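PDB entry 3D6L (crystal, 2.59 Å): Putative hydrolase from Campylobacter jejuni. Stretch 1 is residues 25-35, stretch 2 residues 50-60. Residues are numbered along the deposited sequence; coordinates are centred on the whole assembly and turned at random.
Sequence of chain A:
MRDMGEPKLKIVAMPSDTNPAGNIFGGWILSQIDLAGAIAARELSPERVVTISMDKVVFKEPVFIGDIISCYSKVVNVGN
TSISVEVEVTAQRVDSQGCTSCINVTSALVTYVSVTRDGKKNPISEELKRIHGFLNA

Stretch 1, residues 25-35: FGGWILSQIDL
Stretch 2 (50-60) VTISMDKVVFK

How do the two backbones lie? F25 (phi/psi -60/130) occupies the N-cap position, and residues 26-35 form a helix with phi near -60° and psi between about -30° and -50°, held by bonds such as L30 N to G26 O at 2.9 Å and D34 N to L30 O at 2.9 Å. Across it runs a strand that is already under way at V50; it is mostly extended, but I52 (-105/-30) and K56 (48/42) depart from extended angles. The axes approach to 10.9 Å, their N-to-C directions 114° apart, so successive helical turns meet progressively earlier strand residues: the CA atoms of G26 and F59 are 8.0 Å apart, those of L30 and V57 8.9 Å, and those of D34 and T51 7.5 Å.

Which side chains make the apolar contact? L30, I33, M54, V57 and F59 all direct CA-to-CB toward the opposing stretch. L30, with chi1 -104° and chi2 26°, places CD1 3.7 Å from F59 CZ and 4.0 Å from V57 CG2. F59 (chi1 m, chi2 -80°) meets L30 obliquely, and its CE1 lies 4.0 Å from G26 O. G26 has no side chain; an ideal CB would point toward the strand, 3.6 Å from F59 CE1, a contact distance and not a clash.

How does M54 reach the helix? Its chi1 is m, chi2 -148° and chi3 t, an extended course that brings CE 4.0 Å from I33 CG2 and 4.0 Å from D34 CB. I33 adopts m, t. The terminal methyl of the thioether side chain thus packs against two consecutive helical residues through van der Waals contact.

What polar bond joins the stretches? T51 OG1 donates a hydrogen bond to D34 OD1 at 2.8 Å, pairing a hydroxyl with a carboxylate. D34 starts sideways, but chi1 t and chi2 10° bring its end nearer; T51, chi1 m, points toward the helix.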

# COMPACT_ATOMS: atom_id res chain seq x y z
N PHE A 25 -4.70 -1.64 12.94
CA PHE A 25 -5.10 -0.25 12.92
C PHE A 25 -6.62 -0.12 12.80
O PHE A 25 -7.24 -0.75 11.94
CB PHE A 25 -4.35 0.45 11.77
CG PHE A 25 -4.73 1.88 11.54
CD1 PHE A 25 -4.96 2.34 10.25
CD2 PHE A 25 -4.84 2.78 12.61
CE1 PHE A 25 -5.31 3.67 10.00
CE2 PHE A 25 -5.18 4.12 12.38
CZ PHE A 25 -5.42 4.57 11.07
N GLY A 26 -7.22 0.68 13.68
CA GLY A 26 -8.66 0.91 13.71
C GLY A 26 -9.21 1.43 12.39
O GLY A 26 -10.31 1.05 11.99
N GLY A 27 -8.45 2.30 11.73
CA GLY A 27 -8.81 2.83 10.41
C GLY A 27 -8.92 1.78 9.30
O GLY A 27 -9.76 1.92 8.39
N TRP A 28 -8.08 0.76 9.36
CA TRP A 28 -8.20 -0.40 8.48
C TRP A 28 -9.53 -1.13 8.76
O TRP A 28 -10.21 -1.52 7.82
CB TRP A 28 -7.01 -1.35 8.65
CG TRP A 28 -7.08 -2.61 7.81
CD1 TRP A 28 -6.61 -2.77 6.54
CD2 TRP A 28 -7.64 -3.88 8.19
NE1 TRP A 28 -6.84 -4.06 6.10
CE2 TRP A 28 -7.47 -4.76 7.09
CE3 TRP A 28 -8.27 -4.36 9.35
CZ2 TRP A 28 -7.92 -6.09 7.12
CZ3 TRP A 28 -8.71 -5.68 9.37
CH2 TRP A 28 -8.53 -6.53 8.26
N ILE A 29 -9.89 -1.29 10.03
CA ILE A 29 -11.16 -1.95 10.37
C ILE A 29 -12.34 -1.16 9.85
O ILE A 29 -13.25 -1.70 9.21
CB ILE A 29 -11.36 -2.18 11.89
CG1 ILE A 29 -10.14 -2.84 12.53
CG2 ILE A 29 -12.58 -3.05 12.12
CD1 ILE A 29 -10.19 -2.87 14.05
N LEU A 30 -12.33 0.14 10.13
CA LEU A 30 -13.35 1.06 9.67
C LEU A 30 -13.53 1.06 8.15
O LEU A 30 -14.63 1.31 7.66
CB LEU A 30 -13.04 2.47 10.18
CG LEU A 30 -13.88 3.00 11.35
CD1 LEU A 30 -14.43 1.90 12.22
CD2 LEU A 30 -13.05 3.94 12.18
N SER A 31 -12.45 0.78 7.42
CA SER A 31 -12.49 0.62 5.96
C SER A 31 -13.31 -0.60 5.59
O SER A 31 -14.19 -0.54 4.71
CB SER A 31 -11.08 0.48 5.37
OG SER A 31 -10.26 1.57 5.73
N GLN A 32 -13.02 -1.72 6.27
CA GLN A 32 -13.78 -2.95 6.11
C GLN A 32 -15.27 -2.74 6.41
O GLN A 32 -16.14 -3.27 5.71
CB GLN A 32 -13.22 -4.06 7.00
CG GLN A 32 -11.70 -4.23 6.96
CD GLN A 32 -11.07 -4.10 5.55
OE1 GLN A 32 -11.53 -4.72 4.58
NE2 GLN A 32 -10.01 -3.29 5.46
N ILE A 33 -15.55 -1.97 7.46
CA ILE A 33 -16.93 -1.69 7.88
C ILE A 33 -17.65 -0.88 6.81
O ILE A 33 -18.76 -1.24 6.41
CB ILE A 33 -16.96 -0.97 9.25
CG1 ILE A 33 -16.56 -1.96 10.36
CG2 ILE A 33 -18.34 -0.36 9.52
CD1 ILE A 33 -16.18 -1.32 11.68
N ASP A 34 -17.01 0.18 6.34
CA ASP A 34 -17.59 1.03 5.31
C ASP A 34 -17.91 0.23 4.05
O ASP A 34 -19.00 0.35 3.50
CB ASP A 34 -16.67 2.21 5.01
CG ASP A 34 -17.38 3.33 4.25
OD1 ASP A 34 -18.62 3.28 4.12
OD2 ASP A 34 -16.71 4.27 3.78
N LEU A 35 -16.97 -0.61 3.62
CA LEU A 35 -17.17 -1.44 2.43
C LEU A 35 -18.23 -2.54 2.60
O LEU A 35 -19.02 -2.78 1.68
CB LEU A 35 -15.84 -2.05 1.98
CG LEU A 35 -14.82 -1.10 1.34
CD1 LEU A 35 -13.49 -1.83 1.12
CD2 LEU A 35 -15.35 -0.49 0.03
N VAL A 50 -23.47 6.17 -1.71
CA VAL A 50 -22.40 6.95 -1.09
C VAL A 50 -22.62 6.98 0.42
O VAL A 50 -23.76 7.08 0.88
CB VAL A 50 -22.15 8.37 -1.74
CG1 VAL A 50 -22.55 8.40 -3.21
CG2 VAL A 50 -22.81 9.50 -0.97
N THR A 51 -21.53 6.86 1.17
CA THR A 51 -21.60 6.83 2.62
C THR A 51 -21.82 8.25 3.15
O THR A 51 -21.04 9.15 2.87
CB THR A 51 -20.31 6.25 3.23
OG1 THR A 51 -19.86 5.14 2.45
CG2 THR A 51 -20.54 5.79 4.66
N ILE A 52 -22.90 8.45 3.91
CA ILE A 52 -23.20 9.79 4.45
C ILE A 52 -22.91 9.95 5.94
O ILE A 52 -22.60 11.05 6.38
CB ILE A 52 -24.64 10.27 4.12
CG1 ILE A 52 -25.69 9.24 4.58
CG2 ILE A 52 -24.78 10.58 2.64
CD1 ILE A 52 -27.02 9.89 5.00
N SER A 53 -23.01 8.87 6.72
CA SER A 53 -22.71 8.95 8.15
C SER A 53 -22.37 7.63 8.83
O SER A 53 -22.61 6.55 8.28
CB SER A 53 -23.83 9.68 8.90
OG SER A 53 -25.03 8.94 8.89
N MET A 54 -21.80 7.74 10.02
CA MET A 54 -21.47 6.63 10.89
C MET A 54 -21.78 6.98 12.33
O MET A 54 -21.33 8.01 12.84
CB MET A 54 -19.98 6.29 10.81
CG MET A 54 -19.59 5.42 9.68
SD MET A 54 -18.20 4.37 10.15
CE MET A 54 -17.92 3.53 8.58
N ASP A 55 -22.53 6.12 12.99
CA ASP A 55 -22.84 6.28 14.40
C ASP A 55 -22.52 5.02 15.16
O ASP A 55 -22.33 3.97 14.57
CB ASP A 55 -24.31 6.60 14.56
CG ASP A 55 -24.56 8.05 14.81
OD1 ASP A 55 -24.80 8.78 13.81
OD2 ASP A 55 -24.47 8.47 16.01
N LYS A 56 -22.45 5.14 16.49
CA LYS A 56 -22.39 3.98 17.38
C LYS A 56 -21.36 2.93 16.97
O LYS A 56 -21.63 1.72 17.00
CB LYS A 56 -23.79 3.34 17.54
CG LYS A 56 -24.88 4.31 18.03
CD LYS A 56 -24.58 4.82 19.44
CE LYS A 56 -25.34 6.10 19.78
NZ LYS A 56 -24.75 6.73 20.99
N VAL A 57 -20.18 3.39 16.56
CA VAL A 57 -19.08 2.46 16.33
C VAL A 57 -18.35 2.23 17.63
O VAL A 57 -18.06 3.17 18.38
CB VAL A 57 -18.16 2.86 15.12
CG1 VAL A 57 -18.58 4.18 14.49
CG2 VAL A 57 -16.66 2.79 15.47
N VAL A 58 -18.11 0.96 17.94
CA VAL A 58 -17.51 0.58 19.20
C VAL A 58 -16.37 -0.38 18.92
O VAL A 58 -16.56 -1.42 18.28
CB VAL A 58 -18.56 -0.10 20.17
CG1 VAL A 58 -17.90 -0.47 21.52
CG2 VAL A 58 -19.80 0.79 20.38
N PHE A 59 -15.18 -0.01 19.38
CA PHE A 59 -14.03 -0.89 19.29
C PHE A 59 -14.01 -1.73 20.56
O PHE A 59 -13.38 -1.37 21.56
CB PHE A 59 -12.74 -0.08 19.10
CG PHE A 59 -12.73 0.71 17.83
CD1 PHE A 59 -12.41 0.10 16.61
CD2 PHE A 59 -13.04 2.07 17.84
CE1 PHE A 59 -12.41 0.82 15.43
CE2 PHE A 59 -13.05 2.81 16.66
CZ PHE A 59 -12.73 2.19 15.45
N LYS A 60 -14.74 -2.83 20.51
CA LYS A 60 -14.95 -3.69 21.67
C LYS A 60 -13.68 -4.42 22.08
O LYS A 60 -13.43 -4.63 23.26
CB LYS A 60 -16.04 -4.72 21.36
CG LYS A 60 -17.30 -4.12 20.82
CD LYS A 60 -18.28 -5.20 20.43
CE LYS A 60 -19.52 -4.57 19.83
NZ LYS A 60 -20.57 -5.58 19.57